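PDB 4Q6V: penicillin-binding protein activator LpoB, which probably regulates peptidoglycan synthesis as an outer-membrane lipoprotein that activates penicillin-binding protein 1B, the chain here being its C-terminal domain. Local coordinates for residues 10-13 and 14-18; 44-47 and 48-52. All coordinates share one frame; numbering follows the deposited sequence.

Interaction 1 (10-13 and 14-18); sequences LVSK and MLQAD
Val11 and Leu15, one helical turn apart, lie side by side and point the same way, with CG1 of Val11 resting 4.0 Å from CD1 of Leu15. Val11 reaches this place because its CG1 is anti to the backbone N (chi1 166°); both its methyls also face helix 41-54, where Ala51 and Leu52 pack on the valine. Leu15 also folds back over the backbone, its CG 3.2 Å from the Val11 O that accepts the Leu15 N-H at 3.0 Å. Met14, a selenomethionine, gives its N-H to Leu10 O, with Met14 N 2.8 Å from Leu10 O, and its side chain runs inward to Leu117, Trp127 and Phe58. On the solvent side Ser12 and Gln16 form a second i, i+4 pair: Ser12 OG stands 3.3 Å from Gln16 NE2, and the Gln16 CG closes to 3.1 Å from Ser12 O. Here the regular i, i+4 bonding slackens, since Gln16 N makes weak bonds to both Ser12 O and Lys13 O, and Ala17 N makes another weak one to Met14 O. A largely apolar face beside a polar one is the pattern of an amphipathic helix, here helix 3-15 lying against the mixed sheet.

Interaction 2 (44-47 and 48-52); sequences ATET and LRNAL
Ala44 O receives the N-H of Leu48 at 3.2 Å, and Leu48 CB sits against the same turn while its branches lead off to Val28 and Ser102 of the sheet. Thr45 O takes the Arg49 N-H at 2.9 Å, and the aliphatic part of the arginine drapes over this carbonyl, with Arg49 CG 3.3 Å from Thr45 O. The hydroxyl of Thr45 is engaged elsewhere, with Ala41 O and Val31 N. Next, the Glu46 chain bends at chi2 (-68°) and brings OE2 to 4.2 Å from Arg49 NE, beyond salt-bridge range; the carboxylate and guanidinium planes are 32° apart, but OE2 sits off the guanidinium plane, where no N-H is aimed. Arg49 NH1 bonds to Val61 O, which would hold the guanidinium in place. Glu46 O holds the Asn50 N-H at 3.0 Å. Thr47 closes the series with a nearly straight bond from Ala51 N to Thr47 O (3.0 Å, 172°), while its OG1 is bonded to Glu43 O. The chemistry divides: four successive i, i+4 backbone bonds carry the regular helix, whereas Glu46 and Arg49 add a charge attraction that is probably modest, given its length, off-plane approach and the exposure of Glu46.

In the fold
Both interactions are local, along helices 3-15 and 41-54, which pack against each other: Met14 CE comes 3.7 Å from Leu52 CD2, and Val11 reaches Leu48. Each is partly buried. In interaction 1 the polar residues lie on the outer side; interaction 2 also buries a polar one, Thr45, which bonds to strand 25-35. The centre of interaction 2 lies about 9 Å from the centre of the chain, that of interaction 1 about 14 Å, and helix 41-54 belongs to the beta-alpha-beta unit between strands 25-35 and 59-60. Its inner side chains face strands 25-35 and 98-106, whereas those of 10-18 reach strands 112-119 and 125-132. Mid-helix regularity in 44-52 contrasts with the weaker bonding of 14-18, where the chain passes into a loop.

Interaction 1 (10-13 and 14-18)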
# COMPACT_ATOMS: atom_id res chain seq x y z
N LEU A 10 7.15 0.95 -10.41
CA LEU A 10 6.76 -0.23 -9.61
C LEU A 10 5.27 -0.47 -9.81
O LEU A 10 4.82 -1.60 -10.00
CB LEU A 10 7.07 0.01 -8.15
CG LEU A 10 8.53 0.01 -7.70
CD1 LEU A 10 8.69 0.33 -6.23
CD2 LEU A 10 9.12 -1.35 -7.99
N VAL A 11 4.48 0.60 -9.81
CA VAL A 11 3.04 0.46 -10.10
C VAL A 11 2.80 -0.10 -11.50
O VAL A 11 1.92 -0.91 -11.73
CB VAL A 11 2.30 1.78 -9.92
CG1 VAL A 11 0.92 1.70 -10.56
CG2 VAL A 11 2.21 2.11 -8.44
N SER A 12 3.60 0.36 -12.44
CA SER A 12 3.51 -0.08 -13.82
C SER A 12 3.84 -1.55 -13.95
O SER A 12 3.10 -2.23 -14.64
CB SER A 12 4.48 0.76 -14.68
OG SER A 12 4.42 0.33 -16.01
N LYS A 13 4.86 -2.02 -13.24
CA LYS A 13 5.23 -3.41 -13.22
C LYS A 13 4.23 -4.29 -12.46
O LYS A 13 4.05 -5.48 -12.75
CB LYS A 13 6.57 -3.61 -12.55
CG LYS A 13 7.74 -2.97 -13.26
CD LYS A 13 9.02 -2.87 -12.40
CE LYS A 13 9.31 -4.19 -11.69
NZ LYS A 13 10.47 -4.11 -10.76
N MSE A 14 3.58 -3.70 -11.46
CA MSE A 14 2.56 -4.45 -10.69
C MSE A 14 1.33 -4.66 -11.56
O MSE A 14 0.69 -5.69 -11.49
CB MSE A 14 2.17 -3.68 -9.45
CG MSE A 14 1.19 -4.45 -8.57
SE MSE A 14 0.50 -3.17 -7.25
CE MSE A 14 -0.92 -2.39 -8.33
N LEU A 15 1.03 -3.69 -12.42
CA LEU A 15 -0.13 -3.74 -13.29
C LEU A 15 0.05 -4.71 -14.45
O LEU A 15 -0.94 -5.12 -15.04
CB LEU A 15 -0.45 -2.36 -13.82
CG LEU A 15 -1.08 -1.41 -12.81
CD1 LEU A 15 -1.27 -0.02 -13.42
CD2 LEU A 15 -2.41 -1.95 -12.36
N GLN A 16 1.29 -5.09 -14.72
CA GLN A 16 1.61 -6.03 -15.81
C GLN A 16 1.66 -7.47 -15.33
O GLN A 16 1.71 -8.42 -16.14
CB GLN A 16 2.94 -5.64 -16.44
CG GLN A 16 3.01 -4.23 -17.02
CD GLN A 16 4.43 -3.85 -17.50
OE1 GLN A 16 5.30 -4.71 -17.68
NE2 GLN A 16 4.69 -2.55 -17.69
N ALA A 17 1.65 -7.66 -14.01
CA ALA A 17 1.77 -8.99 -13.44
C ALA A 17 0.46 -9.74 -13.52
O ALA A 17 -0.61 -9.16 -13.28
CB ALA A 17 2.23 -8.88 -12.00
N ASP A 18 0.55 -11.02 -13.87
CA ASP A 18 -0.64 -11.86 -13.91
C ASP A 18 -1.34 -11.95 -12.55
O ASP A 18 -0.67 -12.02 -11.52
CB ASP A 18 -0.34 -13.27 -14.44
CG ASP A 18 -1.60 -14.15 -14.51
OD1 ASP A 18 -2.54 -13.88 -15.28
OD2 ASP A 18 -1.71 -15.13 -13.77

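Interaction 2 (44-47 and 48-52)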
# COMPACT_ATOMS: atom_id res chain seq x y z
N ALA A 44 3.95 10.33 1.28
CA ALA A 44 4.37 9.22 0.43
C ALA A 44 3.17 8.36 0.06
O ALA A 44 3.10 7.88 -1.06
CB ALA A 44 5.39 8.36 1.18
N THR A 45 2.22 8.21 0.99
CA THR A 45 1.04 7.38 0.83
C THR A 45 0.07 8.02 -0.15
O THR A 45 -0.49 7.30 -0.97
CB THR A 45 0.34 7.15 2.18
OG1 THR A 45 1.26 6.61 3.14
CG2 THR A 45 -0.84 6.19 2.01
N GLU A 46 -0.11 9.33 -0.07
CA GLU A 46 -0.90 10.10 -1.06
C GLU A 46 -0.36 9.97 -2.47
O GLU A 46 -1.11 9.72 -3.42
CB GLU A 46 -1.02 11.58 -0.70
CG GLU A 46 -2.11 11.87 0.33
CD GLU A 46 -3.53 11.64 -0.22
OE1 GLU A 46 -3.80 12.05 -1.37
OE2 GLU A 46 -4.40 11.04 0.47
N THR A 47 0.95 10.08 -2.61
CA THR A 47 1.57 9.88 -3.91
C THR A 47 1.20 8.51 -4.49
O THR A 47 0.91 8.36 -5.66
CB THR A 47 3.11 10.06 -3.82
OG1 THR A 47 3.39 11.42 -3.47
CG2 THR A 47 3.81 9.76 -5.13
N LEU A 48 1.29 7.49 -3.63
CA LEU A 48 1.10 6.13 -4.01
C LEU A 48 -0.35 5.95 -4.46
O LEU A 48 -0.61 5.31 -5.50
CB LEU A 48 1.39 5.18 -2.80
CG LEU A 48 1.32 3.68 -3.17
CD1 LEU A 48 2.12 3.34 -4.39
CD2 LEU A 48 1.73 2.83 -1.96
N ARG A 49 -1.28 6.46 -3.68
CA ARG A 49 -2.72 6.32 -3.93
C ARG A 49 -3.02 6.96 -5.30
O ARG A 49 -3.81 6.44 -6.11
CB ARG A 49 -3.52 6.94 -2.81
CG ARG A 49 -3.57 6.14 -1.51
CD ARG A 49 -4.29 6.92 -0.42
NE ARG A 49 -5.63 7.25 -0.83
CZ ARG A 49 -6.74 6.56 -0.56
NH1 ARG A 49 -6.71 5.48 0.19
NH2 ARG A 49 -7.92 6.96 -1.04
N ASN A 50 -2.33 8.07 -5.58
CA ASN A 50 -2.50 8.74 -6.88
C ASN A 50 -2.02 7.92 -8.05
O ASN A 50 -2.76 7.71 -9.00
CB ASN A 50 -1.88 10.12 -6.84
CG ASN A 50 -2.67 11.08 -5.96
OD1 ASN A 50 -2.12 11.80 -5.14
ND2 ASN A 50 -3.98 11.08 -6.13
N ALA A 51 -0.80 7.42 -7.93
CA ALA A 51 -0.24 6.53 -8.93
C ALA A 51 -1.16 5.32 -9.21
O ALA A 51 -1.28 4.88 -10.36
CB ALA A 51 1.15 6.03 -8.56
N LEU A 52 -1.82 4.83 -8.16
CA LEU A 52 -2.69 3.67 -8.29
C LEU A 52 -4.05 3.99 -8.86
O LEU A 52 -4.60 3.18 -9.64
CB LEU A 52 -2.84 3.02 -6.93
CG LEU A 52 -1.59 2.35 -6.40
CD1 LEU A 52 -1.70 2.10 -4.91
CD2 LEU A 52 -1.29 1.07 -7.15